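Fatty acid amide hydrolase (Candida albicans, PDB 6KVR) probably hydrolyses monocarboxylic acid amides to the carboxylate and ammonium, as a member of the amidase signature family. Local coordinates at residues H151-Y163 / E237-G251. Sequence-based numbering, arbitrary orientation.
Sequences HGIPISLKEQMNY and EGAIVGYGGSAIGVG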
ATOM      1  N   HIS A 151      24.937 -14.858  -9.787  1.00 28.42           N
ATOM      2  CA  HIS A 151      26.390 -14.808  -9.867  1.00 33.74           C
ATOM      3  C   HIS A 151      26.844 -14.796 -11.320  1.00 33.12           C
ATOM      4  O   HIS A 151      26.584 -15.743 -12.073  1.00 33.38           O
ATOM      5  CB  HIS A 151      26.970 -16.016  -9.119  1.00 34.62           C
ATOM      6  CG  HIS A 151      28.467 -16.100  -9.143  1.00 39.20           C
ATOM      7  ND1 HIS A 151      29.242 -15.891  -8.022  1.00 39.87           N
ATOM      8  CD2 HIS A 151      29.330 -16.406 -10.143  1.00 35.34           C
ATOM      9  CE1 HIS A 151      30.517 -16.041  -8.334  1.00 40.00           C
ATOM     10  NE2 HIS A 151      30.598 -16.354  -9.615  1.00 42.95           N
ATOM     11  N   GLY A 152      27.484 -13.701 -11.718  1.00 30.64           N
ATOM     12  CA  GLY A 152      28.041 -13.581 -13.048  1.00 29.94           C
ATOM     13  C   GLY A 152      27.073 -13.188 -14.138  1.00 33.01           C
ATOM     14  O   GLY A 152      27.454 -13.226 -15.310  1.00 37.91           O
ATOM     15  N   ILE A 153      25.841 -12.805 -13.811  1.00 31.58           N
ATOM     16  CA  ILE A 153      24.811 -12.532 -14.801  1.00 31.04           C
ATOM     17  C   ILE A 153      24.882 -11.022 -15.154  1.00 26.35           C
ATOM     18  O   ILE A 153      24.625 -10.205 -14.259  1.00 30.35           O
ATOM     19  CB  ILE A 153      23.421 -12.929 -14.298  1.00 32.49           C
ATOM     20  CG1 ILE A 153      23.344 -14.448 -14.161  1.00 34.38           C
ATOM     21  CG2 ILE A 153      22.340 -12.501 -15.267  1.00 31.34           C
ATOM     22  CD1 ILE A 153      23.798 -15.199 -15.428  1.00 36.71           C
ATOM     23  N   PRO A 154      25.228 -10.665 -16.377  1.00 29.46           N
ATOM     24  CA  PRO A 154      25.299  -9.230 -16.749  1.00 27.36           C
ATOM     25  C   PRO A 154      23.918  -8.619 -16.934  1.00 30.44           C
ATOM     26  O   PRO A 154      23.126  -9.055 -17.777  1.00 26.30           O
ATOM     27  CB  PRO A 154      26.090  -9.242 -18.067  1.00 25.81           C
ATOM     28  CG  PRO A 154      26.687 -10.606 -18.176  1.00 31.17           C
ATOM     29  CD  PRO A 154      25.737 -11.527 -17.451  1.00 30.61           C
ATOM     30  N   ILE A 155      23.645  -7.566 -16.165  1.00 27.26           N
ATOM     31  CA  ILE A 155      22.320  -6.967 -16.064  1.00 25.25           C
ATOM     32  C   ILE A 155      22.450  -5.487 -16.392  1.00 24.78           C
ATOM     33  O   ILE A 155      23.359  -4.817 -15.892  1.00 25.95           O
ATOM     34  CB  ILE A 155      21.717  -7.205 -14.665  1.00 26.88           C
ATOM     35  CG1 ILE A 155      21.347  -8.686 -14.515  1.00 26.21           C
ATOM     36  CG2 ILE A 155      20.509  -6.298 -14.397  1.00 26.79           C
ATOM     37  CD1 ILE A 155      20.545  -9.015 -13.279  1.00 26.30           C
ATOM     38  N   SER A 156      21.581  -4.994 -17.275  1.00 22.33           N
ATOM     39  CA  SER A 156      21.556  -3.582 -17.623  1.00 25.17           C
ATOM     40  C   SER A 156      20.570  -2.830 -16.728  1.00 23.65           C
ATOM     41  O   SER A 156      19.562  -3.380 -16.281  1.00 25.63           O
ATOM     42  CB  SER A 156      21.179  -3.393 -19.093  1.00 24.60           C
ATOM     43  OG  SER A 156      19.958  -4.049 -19.378  1.00 27.51           O
ATOM     44  N   LEU A 157      20.862  -1.555 -16.490  1.00 26.82           N
ATOM     45  CA  LEU A 157      20.195  -0.757 -15.467  1.00 26.80           C
ATOM     46  C   LEU A 157      19.703   0.552 -16.072  1.00 29.15           C
ATOM     47  O   LEU A 157      20.456   1.249 -16.762  1.00 25.98           O
ATOM     48  CB  LEU A 157      21.146  -0.467 -14.309  1.00 25.25           C
ATOM     49  CG  LEU A 157      21.683  -1.667 -13.529  1.00 25.73           C
ATOM     50  CD1 LEU A 157      22.829  -1.226 -12.677  1.00 21.76           C
ATOM     51  CD2 LEU A 157      20.587  -2.321 -12.685  1.00 23.21           C
ATOM     52  N   LYS A 158      18.432   0.872 -15.834  1.00 29.67           N
ATOM     53  CA  LYS A 158      17.915   2.176 -16.233  1.00 30.94           C
ATOM     54  C   LYS A 158      18.688   3.262 -15.492  1.00 27.86           C
ATOM     55  O   LYS A 158      18.984   3.119 -14.303  1.00 23.01           O
ATOM     56  CB  LYS A 158      16.416   2.254 -15.934  1.00 27.05           C
ATOM     57  CG  LYS A 158      15.666   3.412 -16.568  1.00 26.61           C
ATOM     58  CD  LYS A 158      14.188   3.357 -16.176  1.00 26.20           C
ATOM     59  CE  LYS A 158      13.435   4.603 -16.657  1.00 26.05           C
ATOM     60  NZ  LYS A 158      11.947   4.399 -16.709  1.00 24.03           N
ATOM     61  N   GLU A 159      19.037   4.335 -16.211  1.00 23.33           N
ATOM     62  CA  GLU A 159      19.939   5.350 -15.662  1.00 26.94           C
ATOM     63  C   GLU A 159      19.396   5.991 -14.381  1.00 25.53           C
ATOM     64  O   GLU A 159      20.162   6.265 -13.450  1.00 24.41           O
ATOM     65  CB  GLU A 159      20.223   6.436 -16.711  1.00 24.86           C
ATOM     66  CG  GLU A 159      21.344   7.425 -16.319  1.00 27.51           C
ATOM     67  CD  GLU A 159      20.891   8.545 -15.347  1.00 30.78           C
ATOM     68  OE1 GLU A 159      19.663   8.740 -15.156  1.00 30.52           O
ATOM     69  OE2 GLU A 159      21.771   9.223 -14.762  1.00 29.05           O
ATOM     70  N   GLN A 160      18.092   6.273 -14.322  1.00 25.28           N
ATOM     71  CA  GLN A 160      17.557   7.064 -13.212  1.00 27.87           C
ATOM     72  C   GLN A 160      17.763   6.414 -11.839  1.00 26.24           C
ATOM     73  O   GLN A 160      17.619   7.102 -10.821  1.00 25.41           O
ATOM     74  CB  GLN A 160      16.067   7.359 -13.450  1.00 27.93           C
ATOM     75  CG  GLN A 160      15.172   6.112 -13.489  1.00 28.59           C
ATOM     76  CD  GLN A 160      14.445   5.903 -12.189  1.00 36.12           C
ATOM     77  OE1 GLN A 160      14.204   6.861 -11.440  1.00 35.79           O
ATOM     78  NE2 GLN A 160      14.063   4.656 -11.911  1.00 39.47           N
HETATM   79  N   MSE A 161      18.108   5.134 -11.775  1.00 22.19           N
HETATM   80  CA  MSE A 161      18.376   4.503 -10.483  1.00 26.54           C
HETATM   81  C   MSE A 161      19.744   4.898  -9.950  1.00 25.53           C
HETATM   82  O   MSE A 161      20.732   4.850 -10.682  1.00 23.94           O
HETATM   83  CB  MSE A 161      18.293   2.976 -10.584  1.00 24.61           C
HETATM   84  CG  MSE A 161      16.934   2.460 -10.985  1.00 30.90           C
HETATM   85 SE   MSE A 161      16.884   0.497 -11.143  1.00 63.83          SE
HETATM   86  CE  MSE A 161      17.932   0.373 -12.756  1.00 28.79           C
ATOM     87  N   ASN A 162      19.793   5.271  -8.673  1.00 24.67           N
ATOM     88  CA  ASN A 162      21.060   5.602  -8.025  1.00 27.46           C
ATOM     89  C   ASN A 162      22.096   4.523  -8.298  1.00 24.24           C
ATOM     90  O   ASN A 162      21.862   3.340  -8.034  1.00 25.00           O
ATOM     91  CB  ASN A 162      20.887   5.739  -6.501  1.00 23.77           C
ATOM     92  CG  ASN A 162      20.315   7.077  -6.087  1.00 27.68           C
ATOM     93  OD1 ASN A 162      20.176   7.983  -6.908  1.00 25.24           O
ATOM     94  ND2 ASN A 162      19.992   7.213  -4.798  1.00 27.44           N
ATOM     95  N   TYR A 163      23.240   4.938  -8.816  1.00 22.57           N
ATOM     96  CA  TYR A 163      24.408   4.079  -8.923  1.00 23.92           C
ATOM     97  C   TYR A 163      25.522   4.741  -8.128  1.00 25.81           C
ATOM     98  O   TYR A 163      25.826   5.922  -8.348  1.00 24.61           O
ATOM     99  CB  TYR A 163      24.837   3.870 -10.387  1.00 24.36           C
ATOM    100  CG  TYR A 163      25.782   2.697 -10.577  1.00 26.57           C
ATOM    101  CD1 TYR A 163      27.123   2.805 -10.243  1.00 24.00           C
ATOM    102  CD2 TYR A 163      25.325   1.478 -11.084  1.00 25.71           C
ATOM    103  CE1 TYR A 163      27.987   1.743 -10.417  1.00 29.70           C
ATOM    104  CE2 TYR A 163      26.181   0.402 -11.255  1.00 26.79           C
ATOM    105  CZ  TYR A 163      27.515   0.548 -10.924  1.00 30.53           C
ATOM    106  OH  TYR A 163      28.382  -0.504 -11.076  1.00 30.05           O
ATOM    107  N   GLU A 237      16.612   0.103 -22.135  1.00 25.33           N
ATOM    108  CA  GLU A 237      16.399  -1.277 -21.698  1.00 29.75           C
ATOM    109  C   GLU A 237      15.733  -2.109 -22.791  1.00 26.62           C
ATOM    110  O   GLU A 237      16.166  -3.224 -23.079  1.00 25.52           O
ATOM    111  CB  GLU A 237      15.583  -1.317 -20.400  1.00 29.16           C
ATOM    112  CG  GLU A 237      16.353  -0.715 -19.225  1.00 33.33           C
ATOM    113  CD  GLU A 237      17.660  -1.456 -18.989  1.00 34.93           C
ATOM    114  OE1 GLU A 237      17.692  -2.686 -19.230  1.00 35.63           O
ATOM    115  OE2 GLU A 237      18.665  -0.813 -18.624  1.00 34.13           O
ATOM    116  N   GLY A 238      14.670  -1.585 -23.406  1.00 29.33           N
ATOM    117  CA  GLY A 238      14.013  -2.326 -24.471  1.00 26.68           C
ATOM    118  C   GLY A 238      14.941  -2.594 -25.643  1.00 30.40           C
ATOM    119  O   GLY A 238      14.980  -3.707 -26.176  1.00 28.99           O
ATOM    120  N   ALA A 239      15.715  -1.584 -26.047  1.00 26.12           N
ATOM    121  CA  ALA A 239      16.638  -1.767 -27.159  1.00 27.74           C
ATOM    122  C   ALA A 239      17.686  -2.825 -26.829  1.00 30.46           C
ATOM    123  O   ALA A 239      17.912  -3.752 -27.614  1.00 31.07           O
ATOM    124  CB  ALA A 239      17.302  -0.437 -27.523  1.00 24.29           C
ATOM    125  N   ILE A 240      18.328  -2.717 -25.661  1.00 26.14           N
ATOM    126  CA  ILE A 240      19.476  -3.582 -25.386  1.00 29.02           C
ATOM    127  C   ILE A 240      19.021  -5.008 -25.086  1.00 27.75           C
ATOM    128  O   ILE A 240      19.685  -5.973 -25.469  1.00 28.12           O
ATOM    129  CB  ILE A 240      20.347  -3.003 -24.252  1.00 28.81           C
ATOM    130  CG1 ILE A 240      21.642  -3.797 -24.126  1.00 30.77           C
ATOM    131  CG2 ILE A 240      19.627  -3.066 -22.900  1.00 29.35           C
ATOM    132  CD1 ILE A 240      22.651  -3.158 -23.181  1.00 31.42           C
ATOM    133  N   VAL A 241      17.892  -5.173 -24.399  1.00 25.28           N
ATOM    134  CA  VAL A 241      17.390  -6.519 -24.154  1.00 23.50           C
ATOM    135  C   VAL A 241      16.907  -7.142 -25.462  1.00 26.03           C
ATOM    136  O   VAL A 241      17.283  -8.268 -25.799  1.00 28.05           O
ATOM    137  CB  VAL A 241      16.292  -6.497 -23.068  1.00 27.94           C
ATOM    138  CG1 VAL A 241      15.648  -7.871 -22.893  1.00 25.24           C
ATOM    139  CG2 VAL A 241      16.875  -6.017 -21.735  1.00 24.79           C
ATOM    140  N   GLY A 242      16.111  -6.398 -26.245  1.00 26.78           N
ATOM    141  CA  GLY A 242      15.656  -6.907 -27.536  1.00 27.75           C
ATOM    142  C   GLY A 242      16.788  -7.302 -28.472  1.00 30.08           C
ATOM    143  O   GLY A 242      16.653  -8.241 -29.257  1.00 28.70           O
ATOM    144  N   TYR A 243      17.913  -6.597 -28.402  1.00 27.51           N
ATOM    145  CA  TYR A 243      19.112  -6.928 -29.155  1.00 27.00           C
ATOM    146  C   TYR A 243      19.924  -8.054 -28.522  1.00 30.26           C
ATOM    147  O   TYR A 243      20.799  -8.608 -29.193  1.00 30.98           O
ATOM    148  CB  TYR A 243      19.996  -5.687 -29.276  1.00 26.55           C
ATOM    149  CG  TYR A 243      21.101  -5.760 -30.319  1.00 33.29           C
ATOM    150  CD1 TYR A 243      20.855  -5.417 -31.644  1.00 32.26           C
ATOM    151  CD2 TYR A 243      22.397  -6.124 -29.972  1.00 32.81           C
ATOM    152  CE1 TYR A 243      21.865  -5.461 -32.604  1.00 35.16           C
ATOM    153  CE2 TYR A 243      23.421  -6.164 -30.934  1.00 31.07           C
ATOM    154  CZ  TYR A 243      23.147  -5.833 -32.237  1.00 33.39           C
ATOM    155  OH  TYR A 243      24.150  -5.877 -33.182  1.00 34.24           O
ATOM    156  N   GLY A 244      19.681  -8.390 -27.257  1.00 27.56           N
ATOM    157  CA  GLY A 244      20.509  -9.358 -26.562  1.00 30.75           C
ATOM    158  C   GLY A 244      21.775  -8.794 -25.954  1.00 31.52           C
ATOM    159  O   GLY A 244      22.646  -9.570 -25.539  1.00 30.23           O
ATOM    160  N   GLY A 245      21.905  -7.470 -25.885  1.00 25.46           N
ATOM    161  CA  GLY A 245      23.083  -6.849 -25.307  1.00 29.15           C
ATOM    162  C   GLY A 245      23.232  -7.041 -23.811  1.00 28.44           C
ATOM    163  O   GLY A 245      24.293  -6.711 -23.268  1.00 30.79           O
ATOM    164  N   SER A 246      22.205  -7.547 -23.135  1.00 25.93           N
ATOM    165  CA  SER A 246      22.343  -7.975 -21.753  1.00 25.51           C
ATOM    166  C   SER A 246      21.403  -9.154 -21.539  1.00 30.58           C
ATOM    167  O   SER A 246      20.518  -9.419 -22.353  1.00 27.67           O
ATOM    168  CB  SER A 246      22.042  -6.832 -20.768  1.00 30.34           C
ATOM    169  OG  SER A 246      20.673  -6.483 -20.801  1.00 25.38           O
ATOM    170  N   ALA A 247      21.581  -9.844 -20.412  1.00 29.22           N
ATOM    171  CA  ALA A 247      20.770 -11.021 -20.118  1.00 29.51           C
ATOM    172  C   ALA A 247      19.441 -10.676 -19.445  1.00 34.33           C
ATOM    173  O   ALA A 247      18.432 -11.365 -19.667  1.00 31.46           O
ATOM    174  CB  ALA A 247      21.566 -11.988 -19.232  1.00 29.02           C
ATOM    175  N   ILE A 248      19.431  -9.654 -18.584  1.00 27.06           N
ATOM    176  CA  ILE A 248      18.212  -9.122 -17.987  1.00 27.87           C
ATOM    177  C   ILE A 248      18.367  -7.612 -17.905  1.00 28.65           C
ATOM    178  O   ILE A 248      19.473  -7.095 -17.720  1.00 29.25           O
ATOM    179  CB  ILE A 248      17.921  -9.702 -16.582  1.00 25.23           C
ATOM    180  CG1 ILE A 248      17.998 -11.222 -16.583  1.00 26.93           C
ATOM    181  CG2 ILE A 248      16.543  -9.262 -16.082  1.00 28.56           C
ATOM    182  CD1 ILE A 248      17.783 -11.860 -15.210  1.00 32.38           C
ATOM    183  N   GLY A 249      17.251  -6.904 -18.070  1.00 26.15           N
ATOM    184  CA  GLY A 249      17.228  -5.471 -17.842  1.00 28.55           C
ATOM    185  C   GLY A 249      16.279  -5.090 -16.720  1.00 25.42           C
ATOM    186  O   GLY A 249      15.331  -5.819 -16.420  1.00 27.91           O
ATOM    187  N   VAL A 250      16.524  -3.951 -16.090  1.00 26.65           N
ATOM    188  CA  VAL A 250      15.695  -3.447 -14.999  1.00 26.68           C
ATOM    189  C   VAL A 250      15.163  -2.082 -15.407  1.00 25.83           C
ATOM    190  O   VAL A 250      15.945  -1.178 -15.727  1.00 29.41           O
ATOM    191  CB  VAL A 250      16.475  -3.350 -13.680  1.00 27.16           C
ATOM    192  CG1 VAL A 250      15.508  -3.043 -12.498  1.00 27.25           C
ATOM    193  CG2 VAL A 250      17.223  -4.634 -13.430  1.00 24.91           C
ATOM    194  N   GLY A 251      13.842  -1.936 -15.404  1.00 28.75           N
ATOM    195  CA  GLY A 251      13.215  -0.657 -15.679  1.00 27.68           C
ATOM    196  C   GLY A 251      12.208  -0.256 -14.611  1.00 26.96           C
ATOM    197  O   GLY A 251      12.130  -0.873 -13.548  1.00 25.45           O
TER
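Ser156 and Gly249 face each other where strands 155-158 and 248-251 run parallel in the central mixed sheet of the amidase signature fold, with helix 237-243 packed over one face. The backbone ladder follows parallel-sheet logic: Ser156 N donates to Ile248 O (3.0 Å), Ser156 O receives Val250 N, and Lys158 N reaches Val250 O. Ala247 N is likewise hydrogen-bonded to Pro154 O.

Apolar packing occupies the face bearing Ile155, Leu157 and Val250. Val250 CG2 lies 3.8 Å from Ile155 CG2 and also meets Leu157 CD2, while selenomethionine Met161, closing the type I turn that begins at Lys158, crosses the valine at about a right angle with SE 4.0 Å from CG1.

In Lys158, CG anti to the backbone N (chi1 -167°) and an extended chain carry NZ to Ser233 OG and Ser252 OG. The strand pair thus places Lys158 beside Ser233 and Ser257, consistent with the family's Ser-Ser-Lys triad.

On the helix-covered face the polar groups are buried. Both carboxylate oxygens of Glu237, bent at chi2 (-59°), lie against strand 155-158: OE2 bonds to Thr201 OG1, and Ser156 OG, with Ser246 OG 2.9 Å away, donates to the syn lone pair of Glu237 OE1 at 2.6 Å.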